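Local structure of endo-1,4-beta-xylanase (Bacteroides thetaiotaomicron VPI-5482, 3KST) at residues T71-T76 / F115-K120; E101-A106 / Q121-E126; S128-L133 / V188-S193. The protein probably hydrolyses O-glycosidic bonds in xylan-type plant polysaccharides and carries a bound calcium ion. All blocks are in the same frame, centred on the assembly; numbering follows the deposited sequence.

Contact 1. Residues T71-T76 / F115-K120; sequences TDSYGT and FRQEVK
K120 lays its CE against D72 O, and its NZ is then gripped by Q117 O of its own loop, by a water and, weakly, by E118 O. The bond from K120 NZ to Q117 O is 2.8 Å long, and the water passes the grip on by donating to OD1 of D72. Two connecting loops of the five-bladed beta-propeller of family 43 are joined in this way, and the pair illustrates how loops without regular strand pairing can be joined largely by one residue, with waters adding to it. Here that residue is Q117, which works twice. Q117 N donates to D72 O over 3.0 Å, arriving nearly along the C=O axis. The side chain, extended beyond CG, carries Q117 OE1 to the backbone N of Y74 at 2.8 Å, with the donor tilted 30° from the amide plane. The NE2 of the same amide turns to V105 O on strand 102-108, so both ends of the group have partners and its rotation is fixed. The carboxylate carbon CG of D72 lies 3.6 Å from the methylene CG of R116, while D72 OD1 and R116 NE remain 5.4 Å apart. A second water links D72 OD2 to F115 O. At the far end of the contact the Y74 ring presents its edge to the chain, with Y74 CD1 lying 3.5 Å from K120 O.

Contact 2. Residues E101-A106 / Q121-E126; sequences EHICVA and QPIWSE
I103 meets I123 and W124 with successive atoms from CB outward along its longer branch. I103 CB comes first, 4.2 Å from I123 CD1. I103 CG1 sits between the backbone N and the carbonyl carbon (chi1 56°), a placement that turns it toward the 121-126 loop, where it lies 3.8 Å from W124 CD1 at the edge of the indole. The terminal I103 CD1 ends 3.8 Å from W124 NE1, whose hydrogen bond goes to S128 OG.

The backbone of I103 is held as well. I103 O accepts the N-H of I123 at 2.8 Å in a nearly straight bond, 170° at the hydrogen, while CB of P122 packs 3.2 Å from I103 O. On the amide side, a water accepts from I103 N and donates to W124 O and E126 O, so one water bridges the strand amide to two loop carbonyls. Another water repeats the device between V105 N and Q121 O. Beyond them, the V105 and I123 side chains cross at about a right angle, V105 CG1 lying 4.1 Å from I123 CG1, and C104 SG rests 4.0 Å from P122 CB. The example teaches that a strand edge can be covered by an irregular loop through one direct bond, waters and apolar side chains.

Strand 102-108 is the outermost of its three-stranded antiparallel blade, pairing with 92-99 on its other side, while I103 and I123 both touch L143 of strand 141-148 in the following blade.

Contact 3. Residues S128-L133 / V188-S193; sequences SIDTSL and VAEGPS
D130 OD2 accepts the backbone N-H of G191 at 3.0 Å, meeting it on the anti side of the carboxylate and 16° out of its plane; the bond is bent, 140° at the hydrogen. D130 OD2 also lies 3.4 Å from E190 CB. The D130 and E190 side chains cross obliquely, D130 OD2 lying 4.1 Å from E190 OE1. Farther along the strands, the ring of P192 brings its CG to 3.4 Å from D130 O, and a water donates to both D130 O and P192 O. CB of S132 closes the contact 3.2 Å from P192 O.

A second shell sets these groups in place. E190, extended beyond CG, is held at its tip by N152 on OE1 and by Y215 on OE2. The N-H of D130 is bound to S98 OG, and H251, a ligand of the calcium ion, packs against the D130 side chain; S132 OG bonds to E83, the other protein ligand of that ion. An alanine in place of D130 would probably leave the G191 N-H without its mate and open a gap beside CB of E190.

The strands 129-133 and 189-193 run nearly parallel, 21° apart, and begin successive blades where these converge on the propeller axis. D130 is predicted to modulate the pKa of the catalytic glutamate and orient it, and E190 to be the proton donor; their closeness fits the funnel-like active site of family 43 glycosidases, built from the innermost strands of the blades.

In the fold
Read together, the three contacts step inward from the rim of the propeller to its axis: their centres lie about 20, 16 and 7 Å from the centre of the chain. Contacts 1 and 2, with centres about 10 Å apart, meet on strand 102-108, where R116 O lies 3.4 Å from A106 CB. Contact 2 hands over to contact 3 through E101 O, 2.7 Å from S128 N, and through I103, which packs on T131. Contacts 1 and 3 do not touch. The predicted active-site residues D130 and E190 lie in contact 3, and the I103 side chain of contact 2 is about 7 Å from that of D130. The calcium ion lies about 5 Å from G191.

Contact 1. Residues T71-T76 / F115-K120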
ATOM      1  N   THR A  71      20.731  -4.817  -4.734  1.00 11.43           N
ATOM      2  CA  THR A  71      21.787  -4.489  -5.714  1.00 11.66           C
ATOM      3  C   THR A  71      21.281  -3.825  -7.003  1.00 11.20           C
ATOM      4  O   THR A  71      22.009  -3.025  -7.655  1.00 11.24           O
ATOM      5  CB  THR A  71      22.737  -5.703  -6.050  1.00 11.28           C
ATOM      6  OG1 THR A  71      22.012  -6.760  -6.701  1.00 12.62           O
ATOM      7  CG2 THR A  71      23.488  -6.182  -4.790  1.00 12.53           C
ATOM      8  N   ASP A  72      20.033  -4.128  -7.375  1.00  9.31           N
ATOM      9  CA  ASP A  72      19.363  -3.512  -8.539  1.00  9.65           C
ATOM     10  C   ASP A  72      18.645  -2.217  -8.221  1.00  8.88           C
ATOM     11  O   ASP A  72      17.922  -1.686  -9.067  1.00 10.04           O
ATOM     12  CB  ASP A  72      18.355  -4.487  -9.133  1.00  8.62           C
ATOM     13  CG  ASP A  72      18.999  -5.672  -9.731  1.00  8.72           C
ATOM     14  OD1 ASP A  72      20.094  -5.518 -10.347  1.00 10.15           O
ATOM     15  OD2 ASP A  72      18.415  -6.758  -9.587  1.00 13.87           O
ATOM     16  N   SER A  73      18.888  -1.661  -7.050  1.00 10.21           N
ATOM     17  CA  SER A  73      18.170  -0.475  -6.625  1.00  9.68           C
ATOM     18  C   SER A  73      19.034   0.473  -5.845  1.00  9.93           C
ATOM     19  O   SER A  73      20.098   0.117  -5.369  1.00  9.95           O
ATOM     20  CB  SER A  73      17.046  -0.964  -5.701  1.00 10.05           C
ATOM     21  OG  SER A  73      16.414   0.081  -4.980  1.00  8.51           O
ATOM     22  N   TYR A  74      18.531   1.691  -5.723  1.00 10.22           N
ATOM     23  CA  TYR A  74      19.033   2.677  -4.788  1.00 11.29           C
ATOM     24  C   TYR A  74      18.858   2.064  -3.405  1.00 11.12           C
ATOM     25  O   TYR A  74      17.837   1.453  -3.170  1.00 11.37           O
ATOM     26  CB  TYR A  74      18.148   3.917  -4.827  1.00 12.14           C
ATOM     27  CG  TYR A  74      18.457   4.942  -3.782  1.00 12.58           C
ATOM     28  CD1 TYR A  74      19.586   5.778  -3.897  1.00 13.80           C
ATOM     29  CD2 TYR A  74      17.622   5.105  -2.666  1.00 14.07           C
ATOM     30  CE1 TYR A  74      19.871   6.737  -2.926  1.00 14.10           C
ATOM     31  CE2 TYR A  74      17.886   6.080  -1.704  1.00 13.15           C
ATOM     32  CZ  TYR A  74      19.019   6.872  -1.820  1.00 14.48           C
ATOM     33  OH  TYR A  74      19.245   7.820  -0.855  1.00 14.54           O
ATOM     34  N   GLY A  75      19.870   2.190  -2.557  1.00 11.18           N
ATOM     35  CA  GLY A  75      19.832   1.754  -1.156  1.00 10.59           C
ATOM     36  C   GLY A  75      20.186   0.344  -0.746  1.00 10.72           C
ATOM     37  O   GLY A  75      20.180  -0.606  -1.530  1.00  9.83           O
ATOM     38  N   THR A  76      20.473   0.197   0.544  1.00 11.95           N
ATOM     39  CA  THR A  76      20.822  -1.087   1.124  1.00 11.57           C
ATOM     40  C   THR A  76      19.972  -1.505   2.307  1.00 12.07           C
ATOM     41  O   THR A  76      20.170  -2.627   2.787  1.00 13.11           O
ATOM     42  CB  THR A  76      22.300  -1.113   1.543  1.00 11.97           C
ATOM     43  OG1 THR A  76      22.498  -0.196   2.622  1.00 12.11           O
ATOM     44  CG2 THR A  76      23.180  -0.745   0.351  1.00 11.65           C
ATOM     45  N   PHE A 115      12.426  -6.742 -10.939  1.00 14.85           N
ATOM     46  CA  PHE A 115      12.243  -5.291 -11.059  1.00 13.58           C
ATOM     47  C   PHE A 115      13.605  -4.667 -10.855  1.00 13.49           C
ATOM     48  O   PHE A 115      14.309  -5.024  -9.911  1.00 13.18           O
ATOM     49  CB  PHE A 115      11.247  -4.726 -10.036  1.00 13.01           C
ATOM     50  CG  PHE A 115       9.826  -5.104 -10.319  1.00 11.99           C
ATOM     51  CD1 PHE A 115       9.356  -6.368  -9.960  1.00 15.16           C
ATOM     52  CD2 PHE A 115       8.948  -4.216 -10.969  1.00 12.59           C
ATOM     53  CE1 PHE A 115       8.047  -6.747 -10.227  1.00 12.09           C
ATOM     54  CE2 PHE A 115       7.627  -4.583 -11.237  1.00 14.54           C
ATOM     55  CZ  PHE A 115       7.167  -5.873 -10.863  1.00 12.99           C
ATOM     56  N   ARG A 116      14.004  -3.770 -11.755  1.00 12.43           N
ATOM     57  CA  ARG A 116      15.293  -3.107 -11.653  1.00 12.45           C
ATOM     58  C   ARG A 116      15.213  -1.633 -11.977  1.00 11.41           C
ATOM     59  O   ARG A 116      14.307  -1.184 -12.686  1.00 11.35           O
ATOM     60  CB  ARG A 116      16.302  -3.755 -12.626  1.00 12.04           C
ATOM     61  CG  ARG A 116      16.534  -5.223 -12.380  1.00 14.34           C
ATOM     62  CD  ARG A 116      17.536  -5.815 -13.332  1.00 12.64           C
ATOM     63  NE  ARG A 116      17.033  -5.920 -14.717  1.00 14.41           N
ATOM     64  CZ  ARG A 116      17.725  -6.420 -15.758  1.00 16.81           C
ATOM     65  NH1 ARG A 116      18.953  -6.923 -15.605  1.00 15.64           N
ATOM     66  NH2 ARG A 116      17.170  -6.437 -16.977  1.00 19.82           N
ATOM     67  N   GLN A 117      16.174  -0.896 -11.427  1.00 11.83           N
ATOM     68  CA  GLN A 117      16.409   0.478 -11.818  1.00 10.90           C
ATOM     69  C   GLN A 117      17.614   0.493 -12.760  1.00 11.20           C
ATOM     70  O   GLN A 117      18.634  -0.166 -12.482  1.00 11.00           O
ATOM     71  CB  GLN A 117      16.761   1.332 -10.625  1.00 10.39           C
ATOM     72  CG  GLN A 117      15.670   1.436  -9.580  1.00 10.69           C
ATOM     73  CD  GLN A 117      16.002   2.502  -8.571  1.00  9.65           C
ATOM     74  OE1 GLN A 117      17.066   2.465  -7.948  1.00 11.31           O
ATOM     75  NE2 GLN A 117      15.095   3.475  -8.399  1.00 11.23           N
ATOM     76  N   GLU A 118      17.500   1.239 -13.859  1.00 11.76           N
ATOM     77  CA  GLU A 118      18.637   1.449 -14.785  1.00 12.13           C
ATOM     78  C   GLU A 118      19.697   2.308 -14.091  1.00 12.43           C
ATOM     79  O   GLU A 118      20.880   1.954 -14.084  1.00 13.88           O
ATOM     80  CB  GLU A 118      18.154   2.048 -16.105  1.00 12.16           C
ATOM     81  CG  GLU A 118      17.315   1.041 -16.889  1.00 12.62           C
ATOM     82  CD  GLU A 118      16.773   1.539 -18.220  1.00 14.24           C
ATOM     83  OE1 GLU A 118      16.694   2.759 -18.414  1.00 15.35           O
ATOM     84  OE2 GLU A 118      16.380   0.687 -19.069  1.00 15.61           O
ATOM     85  N   VAL A 119      19.255   3.392 -13.452  1.00 12.83           N
ATOM     86  CA  VAL A 119      20.120   4.268 -12.667  1.00 12.66           C
ATOM     87  C   VAL A 119      19.552   4.188 -11.247  1.00 12.90           C
ATOM     88  O   VAL A 119      18.357   4.418 -11.058  1.00 12.36           O
ATOM     89  CB  VAL A 119      20.142   5.718 -13.186  1.00 12.80           C
ATOM     90  CG1 VAL A 119      21.092   6.569 -12.330  1.00 12.50           C
ATOM     91  CG2 VAL A 119      20.605   5.756 -14.646  1.00 13.96           C
ATOM     92  N   LYS A 120      20.426   3.918 -10.278  1.00 12.08           N
ATOM     93  CA  LYS A 120      20.026   3.623  -8.883  1.00 11.91           C
ATOM     94  C   LYS A 120      19.858   4.880  -8.044  1.00 12.38           C
ATOM     95  O   LYS A 120      20.677   5.201  -7.173  1.00 13.94           O
ATOM     96  CB  LYS A 120      21.001   2.606  -8.244  1.00 12.15           C
ATOM     97  CG  LYS A 120      20.808   1.164  -8.779  1.00 10.80           C
ATOM     98  CD  LYS A 120      21.117   0.966 -10.252  1.00 13.33           C
ATOM     99  CE  LYS A 120      21.106  -0.513 -10.632  1.00 11.52           C
ATOM    100  NZ  LYS A 120      21.362  -0.707 -12.111  1.00 11.78           N
TER
HETATM  101  O   HOH W   1      15.922  -7.110  -8.595  1.00  9.61           O
HETATM  102  O   HOH W   2      21.681  -3.563 -11.750  1.00  9.90           O

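Contact 2. Residues E101-A106 / Q121-E126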
ATOM      1  N   GLU A 101      14.385   5.504   3.355  1.00  8.75           N
ATOM      2  CA  GLU A 101      13.484   6.628   3.552  1.00  9.52           C
ATOM      3  C   GLU A 101      13.405   7.594   2.348  1.00  8.97           C
ATOM      4  O   GLU A 101      13.171   8.783   2.544  1.00  8.93           O
ATOM      5  CB  GLU A 101      13.782   7.368   4.887  1.00  8.85           C
ATOM      6  CG  GLU A 101      13.488   6.483   6.111  1.00 10.69           C
ATOM      7  CD  GLU A 101      13.965   7.049   7.424  1.00 14.11           C
ATOM      8  OE1 GLU A 101      15.162   7.415   7.533  1.00 12.26           O
ATOM      9  OE2 GLU A 101      13.148   7.077   8.366  1.00 18.02           O
ATOM     10  N   HIS A 102      13.584   7.070   1.131  1.00  9.10           N
ATOM     11  CA  HIS A 102      13.401   7.839  -0.117  1.00  8.98           C
ATOM     12  C   HIS A 102      12.478   7.022  -0.998  1.00  9.28           C
ATOM     13  O   HIS A 102      12.427   5.783  -0.871  1.00  9.83           O
ATOM     14  CB  HIS A 102      14.734   8.143  -0.820  1.00  8.22           C
ATOM     15  CG  HIS A 102      15.596   9.069  -0.039  1.00 11.15           C
ATOM     16  ND1 HIS A 102      16.325   8.662   1.053  1.00 11.56           N
ATOM     17  CD2 HIS A 102      15.804  10.403  -0.162  1.00 12.79           C
ATOM     18  CE1 HIS A 102      16.971   9.702   1.561  1.00 13.05           C
ATOM     19  NE2 HIS A 102      16.668  10.770   0.843  1.00 14.02           N
ATOM     20  N   ILE A 103      11.757   7.691  -1.889  1.00  8.45           N
ATOM     21  CA  ILE A 103      10.823   7.007  -2.802  1.00  8.13           C
ATOM     22  C   ILE A 103      11.490   6.727  -4.141  1.00  8.57           C
ATOM     23  O   ILE A 103      12.196   7.587  -4.671  1.00  9.37           O
ATOM     24  CB  ILE A 103       9.501   7.749  -2.969  1.00  9.23           C
ATOM     25  CG1 ILE A 103       9.677   9.203  -3.437  1.00  8.61           C
ATOM     26  CG2 ILE A 103       8.792   7.762  -1.608  1.00  8.94           C
ATOM     27  CD1 ILE A 103       8.382   9.892  -3.793  1.00 10.45           C
ATOM     28  N   CYS A 104      11.202   5.547  -4.672  1.00  9.81           N
ATOM     29  CA  CYS A 104      11.846   4.987  -5.849  1.00  9.38           C
ATOM     30  C   CYS A 104      10.909   4.228  -6.750  1.00  9.98           C
ATOM     31  O   CYS A 104       9.846   3.750  -6.319  1.00 10.22           O
ATOM     32  CB  CYS A 104      12.904   3.972  -5.385  1.00  9.38           C
ATOM     33  SG  CYS A 104      14.204   4.583  -4.318  1.00 12.15           S
ATOM     34  N   VAL A 105      11.356   4.041  -7.997  1.00 10.12           N
ATOM     35  CA  VAL A 105      10.600   3.276  -8.970  1.00 10.31           C
ATOM     36  C   VAL A 105      11.537   2.402  -9.801  1.00 10.51           C
ATOM     37  O   VAL A 105      12.616   2.864 -10.225  1.00 11.05           O
ATOM     38  CB  VAL A 105       9.701   4.193  -9.883  1.00  9.69           C
ATOM     39  CG1 VAL A 105      10.521   5.235 -10.631  1.00 12.17           C
ATOM     40  CG2 VAL A 105       8.841   3.361 -10.856  1.00 10.23           C
ATOM     41  N   ALA A 106      11.113   1.150  -9.979  1.00 10.39           N
ATOM     42  CA  ALA A 106      11.790   0.135 -10.788  1.00  9.85           C
ATOM     43  C   ALA A 106      10.775  -0.444 -11.747  1.00  9.94           C
ATOM     44  O   ALA A 106       9.561  -0.236 -11.596  1.00 10.02           O
ATOM     45  CB  ALA A 106      12.374  -0.985  -9.884  1.00 10.54           C
ATOM     46  N   GLN A 121      18.789   5.607  -8.342  1.00 12.42           N
ATOM     47  CA  GLN A 121      18.465   6.842  -7.646  1.00 13.20           C
ATOM     48  C   GLN A 121      16.987   6.927  -7.360  1.00 12.80           C
ATOM     49  O   GLN A 121      16.182   6.313  -8.053  1.00 12.92           O
ATOM     50  CB  GLN A 121      18.886   8.039  -8.501  1.00 13.90           C
ATOM     51  CG  GLN A 121      20.397   8.219  -8.585  1.00 16.22           C
ATOM     52  CD  GLN A 121      21.053   8.470  -7.232  1.00 17.79           C
ATOM     53  OE1 GLN A 121      20.527   9.215  -6.406  1.00 21.31           O
ATOM     54  NE2 GLN A 121      22.191   7.842  -6.996  1.00 19.84           N
ATOM     55  N   PRO A 122      16.623   7.703  -6.339  1.00 13.17           N
ATOM     56  CA  PRO A 122      15.209   7.879  -6.037  1.00 12.57           C
ATOM     57  C   PRO A 122      14.558   8.884  -7.011  1.00 12.69           C
ATOM     58  O   PRO A 122      15.240   9.498  -7.848  1.00 11.78           O
ATOM     59  CB  PRO A 122      15.244   8.418  -4.613  1.00 12.81           C
ATOM     60  CG  PRO A 122      16.460   9.164  -4.548  1.00 13.34           C
ATOM     61  CD  PRO A 122      17.461   8.493  -5.426  1.00 12.38           C
ATOM     62  N   ILE A 123      13.242   9.028  -6.886  1.00 11.61           N
ATOM     63  CA  ILE A 123      12.405   9.925  -7.725  1.00 12.04           C
ATOM     64  C   ILE A 123      12.801  11.392  -7.471  1.00 12.07           C
ATOM     65  O   ILE A 123      12.938  12.164  -8.421  1.00 12.14           O
ATOM     66  CB  ILE A 123      10.886   9.642  -7.414  1.00 11.59           C
ATOM     67  CG1 ILE A 123      10.481   8.246  -7.902  1.00 11.02           C
ATOM     68  CG2 ILE A 123       9.933  10.675  -7.984  1.00 11.59           C
ATOM     69  CD1 ILE A 123       9.278   7.686  -7.119  1.00 10.40           C
ATOM     70  N   TRP A 124      12.986  11.745  -6.198  1.00 12.70           N
ATOM     71  CA  TRP A 124      13.451  13.075  -5.773  1.00 12.75           C
ATOM     72  C   TRP A 124      14.310  12.939  -4.500  1.00 13.34           C
ATOM     73  O   TRP A 124      14.335  11.871  -3.869  1.00 12.88           O
ATOM     74  CB  TRP A 124      12.261  14.042  -5.627  1.00 12.88           C
ATOM     75  CG  TRP A 124      11.428  13.898  -4.379  1.00 12.17           C
ATOM     76  CD1 TRP A 124      11.068  12.727  -3.730  1.00 13.46           C
ATOM     77  CD2 TRP A 124      10.746  14.946  -3.700  1.00 11.93           C
ATOM     78  NE1 TRP A 124      10.283  13.011  -2.657  1.00 13.12           N
ATOM     79  CE2 TRP A 124      10.051  14.365  -2.617  1.00 12.61           C
ATOM     80  CE3 TRP A 124      10.697  16.339  -3.869  1.00 12.46           C
ATOM     81  CZ2 TRP A 124       9.288  15.135  -1.714  1.00 10.97           C
ATOM     82  CZ3 TRP A 124       9.940  17.099  -2.975  1.00 11.16           C
ATOM     83  CH2 TRP A 124       9.253  16.492  -1.906  1.00 12.57           C
ATOM     84  N   SER A 125      14.962  14.026  -4.096  1.00 13.36           N
ATOM     85  CA  SER A 125      15.933  13.991  -2.986  1.00 14.73           C
ATOM     86  C   SER A 125      15.422  14.034  -1.556  1.00 13.73           C
ATOM     87  O   SER A 125      16.137  13.578  -0.654  1.00 14.65           O
ATOM     88  CB  SER A 125      16.965  15.112  -3.174  1.00 14.42           C
ATOM     89  OG  SER A 125      16.360  16.390  -3.102  1.00 19.56           O
ATOM     90  N   GLU A 126      14.234  14.603  -1.331  1.00 12.81           N
ATOM     91  CA  GLU A 126      13.686  14.697   0.038  1.00 12.24           C
ATOM     92  C   GLU A 126      13.220  13.347   0.537  1.00 11.57           C
ATOM     93  O   GLU A 126      12.551  12.636  -0.216  1.00  9.76           O
ATOM     94  CB  GLU A 126      12.477  15.634   0.122  1.00 12.27           C
ATOM     95  CG  GLU A 126      12.017  15.918   1.573  1.00 14.85           C
ATOM     96  CD  GLU A 126      10.910  16.956   1.666  1.00 15.79           C
ATOM     97  OE1 GLU A 126      11.029  18.037   1.035  1.00 15.94           O
ATOM     98  OE2 GLU A 126       9.890  16.712   2.364  1.00 15.66           O
TER
HETATM   99  O   HOH W   3      17.230  13.247   1.791  1.00 31.11           O
HETATM  100  O   HOH W   4      12.707  10.437  -2.222  1.00 10.97           O
HETATM  101  O   HOH W   5      13.466   6.070  -8.636  1.00  9.75           O

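Contact 3. Residues S128-L133 / V188-S193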
ATOM      1  N   SER A 128      11.110  10.499   2.027  1.00  8.97           N
ATOM      2  CA  SER A 128       9.709  10.235   1.781  1.00  9.29           C
ATOM      3  C   SER A 128       9.495   8.751   1.682  1.00  8.60           C
ATOM      4  O   SER A 128      10.393   8.035   1.266  1.00  8.58           O
ATOM      5  CB  SER A 128       9.163  10.974   0.512  1.00  9.58           C
ATOM      6  OG  SER A 128      10.117  11.090  -0.556  1.00 12.42           O
ATOM      7  N   ILE A 129       8.279   8.324   2.006  1.00  9.12           N
ATOM      8  CA  ILE A 129       7.931   6.920   1.962  1.00  8.58           C
ATOM      9  C   ILE A 129       6.486   6.684   1.514  1.00  8.76           C
ATOM     10  O   ILE A 129       5.700   7.636   1.283  1.00  8.03           O
ATOM     11  CB  ILE A 129       8.139   6.280   3.369  1.00  8.45           C
ATOM     12  CG1 ILE A 129       7.272   6.983   4.430  1.00  8.13           C
ATOM     13  CG2 ILE A 129       9.633   6.275   3.761  1.00  8.74           C
ATOM     14  CD1 ILE A 129       7.348   6.357   5.793  1.00  8.94           C
ATOM     15  N   ASP A 130       6.135   5.402   1.387  1.00  8.41           N
ATOM     16  CA  ASP A 130       4.743   4.978   1.165  1.00  8.28           C
ATOM     17  C   ASP A 130       4.076   5.448  -0.156  1.00  8.56           C
ATOM     18  O   ASP A 130       2.912   5.832  -0.199  1.00  8.27           O
ATOM     19  CB  ASP A 130       3.858   5.293   2.398  1.00  9.27           C
ATOM     20  CG  ASP A 130       4.300   4.582   3.646  1.00  9.05           C
ATOM     21  OD1 ASP A 130       5.363   3.955   3.638  1.00  9.15           O
ATOM     22  OD2 ASP A 130       3.536   4.615   4.633  1.00  9.48           O
ATOM     23  N   THR A 131       4.849   5.357  -1.223  1.00  9.11           N
ATOM     24  CA  THR A 131       4.372   5.655  -2.564  1.00  9.84           C
ATOM     25  C   THR A 131       3.077   4.895  -2.925  1.00  9.85           C
ATOM     26  O   THR A 131       2.943   3.701  -2.634  1.00 10.48           O
ATOM     27  CB  THR A 131       5.377   5.215  -3.633  1.00  9.57           C
ATOM     28  OG1 THR A 131       5.730   3.839  -3.420  1.00 11.02           O
ATOM     29  CG2 THR A 131       6.606   6.072  -3.634  1.00 11.43           C
ATOM     30  N   SER A 132       2.146   5.593  -3.552  1.00  9.86           N
ATOM     31  CA  SER A 132       0.967   4.962  -4.141  1.00 10.23           C
ATOM     32  C   SER A 132       0.610   5.795  -5.365  1.00 10.41           C
ATOM     33  O   SER A 132       0.432   7.008  -5.227  1.00 10.28           O
ATOM     34  CB  SER A 132      -0.219   4.893  -3.193  1.00 10.18           C
ATOM     35  OG  SER A 132      -1.223   4.076  -3.776  1.00 10.48           O
ATOM     36  N   LEU A 133       0.572   5.134  -6.531  1.00  9.66           N
ATOM     37  CA  LEU A 133       0.257   5.760  -7.818  1.00  9.80           C
ATOM     38  C   LEU A 133      -1.236   5.685  -8.146  1.00  9.92           C
ATOM     39  O   LEU A 133      -1.918   4.683  -7.899  1.00  9.97           O
ATOM     40  CB  LEU A 133       1.033   5.081  -8.961  1.00  8.62           C
ATOM     41  CG  LEU A 133       0.883   5.591 -10.407  1.00  9.39           C
ATOM     42  CD1 LEU A 133       1.496   7.003 -10.600  1.00 12.53           C
ATOM     43  CD2 LEU A 133       1.536   4.596 -11.328  1.00 11.18           C
ATOM     44  N   VAL A 188       1.123  10.631  12.884  1.00 11.02           N
ATOM     45  CA  VAL A 188       1.346   9.834  11.675  0.50 10.45           C
ATOM     46  C   VAL A 188       0.093   9.596  10.842  1.00 10.94           C
ATOM     47  O   VAL A 188      -0.888   9.099  11.379  1.00 10.56           O
ATOM     48  CB  VAL A 188       1.897   8.413  12.068  0.50 10.38           C
ATOM     49  CG1 VAL A 188       2.030   7.468  10.830  0.50  9.00           C
ATOM     50  CG2 VAL A 188       3.239   8.518  12.815  0.50  9.07           C
ATOM     51  N   ALA A 189       0.138   9.985   9.568  1.00 10.14           N
ATOM     52  CA  ALA A 189      -0.876   9.700   8.556  1.00 10.20           C
ATOM     53  C   ALA A 189       0.013   9.144   7.428  1.00 10.66           C
ATOM     54  O   ALA A 189       1.023   9.772   7.043  1.00 12.01           O
ATOM     55  CB  ALA A 189      -1.591  10.947   8.126  1.00 10.30           C
ATOM     56  N   GLU A 190      -0.294   7.951   6.945  1.00 10.08           N
ATOM     57  CA  GLU A 190       0.588   7.270   5.987  1.00  9.48           C
ATOM     58  C   GLU A 190      -0.131   6.151   5.254  1.00  9.81           C
ATOM     59  O   GLU A 190      -1.359   5.993   5.397  1.00  9.60           O
ATOM     60  CB  GLU A 190       1.827   6.723   6.725  1.00  9.70           C
ATOM     61  CG  GLU A 190       1.539   5.592   7.736  1.00  8.12           C
ATOM     62  CD  GLU A 190       2.784   5.100   8.501  1.00  9.66           C
ATOM     63  OE1 GLU A 190       3.823   5.801   8.527  1.00 11.76           O
ATOM     64  OE2 GLU A 190       2.700   3.996   9.082  1.00  8.77           O
ATOM     65  N   GLY A 191       0.644   5.384   4.471  1.00  9.54           N
ATOM     66  CA  GLY A 191       0.138   4.274   3.690  1.00  9.72           C
ATOM     67  C   GLY A 191      -1.062   4.641   2.831  1.00  9.67           C
ATOM     68  O   GLY A 191      -2.081   3.968   2.915  1.00 10.43           O
ATOM     69  N   PRO A 192      -0.972   5.730   2.034  1.00  9.38           N
ATOM     70  CA  PRO A 192      -2.082   6.112   1.161  1.00  9.41           C
ATOM     71  C   PRO A 192      -2.491   5.083   0.081  1.00  8.80           C
ATOM     72  O   PRO A 192      -1.677   4.291  -0.404  1.00  8.58           O
ATOM     73  CB  PRO A 192      -1.547   7.393   0.479  1.00  9.11           C
ATOM     74  CG  PRO A 192      -0.122   7.189   0.422  1.00  8.67           C
ATOM     75  CD  PRO A 192       0.222   6.546   1.736  1.00  9.33           C
ATOM     76  N   SER A 193      -3.772   5.132  -0.285  1.00  9.33           N
ATOM     77  CA  SER A 193      -4.377   4.363  -1.389  1.00 10.03           C
ATOM     78  C   SER A 193      -5.458   5.245  -2.013  1.00  9.48           C
ATOM     79  O   SER A 193      -6.258   5.836  -1.280  1.00 10.44           O
ATOM     80  CB  SER A 193      -4.992   3.059  -0.892  1.00  9.98           C
ATOM     81  OG  SER A 193      -4.018   2.251  -0.242  1.00  9.71           O
TER
HETATM   82  O   HOH W   6       0.934   3.603   0.467  1.00  6.98           O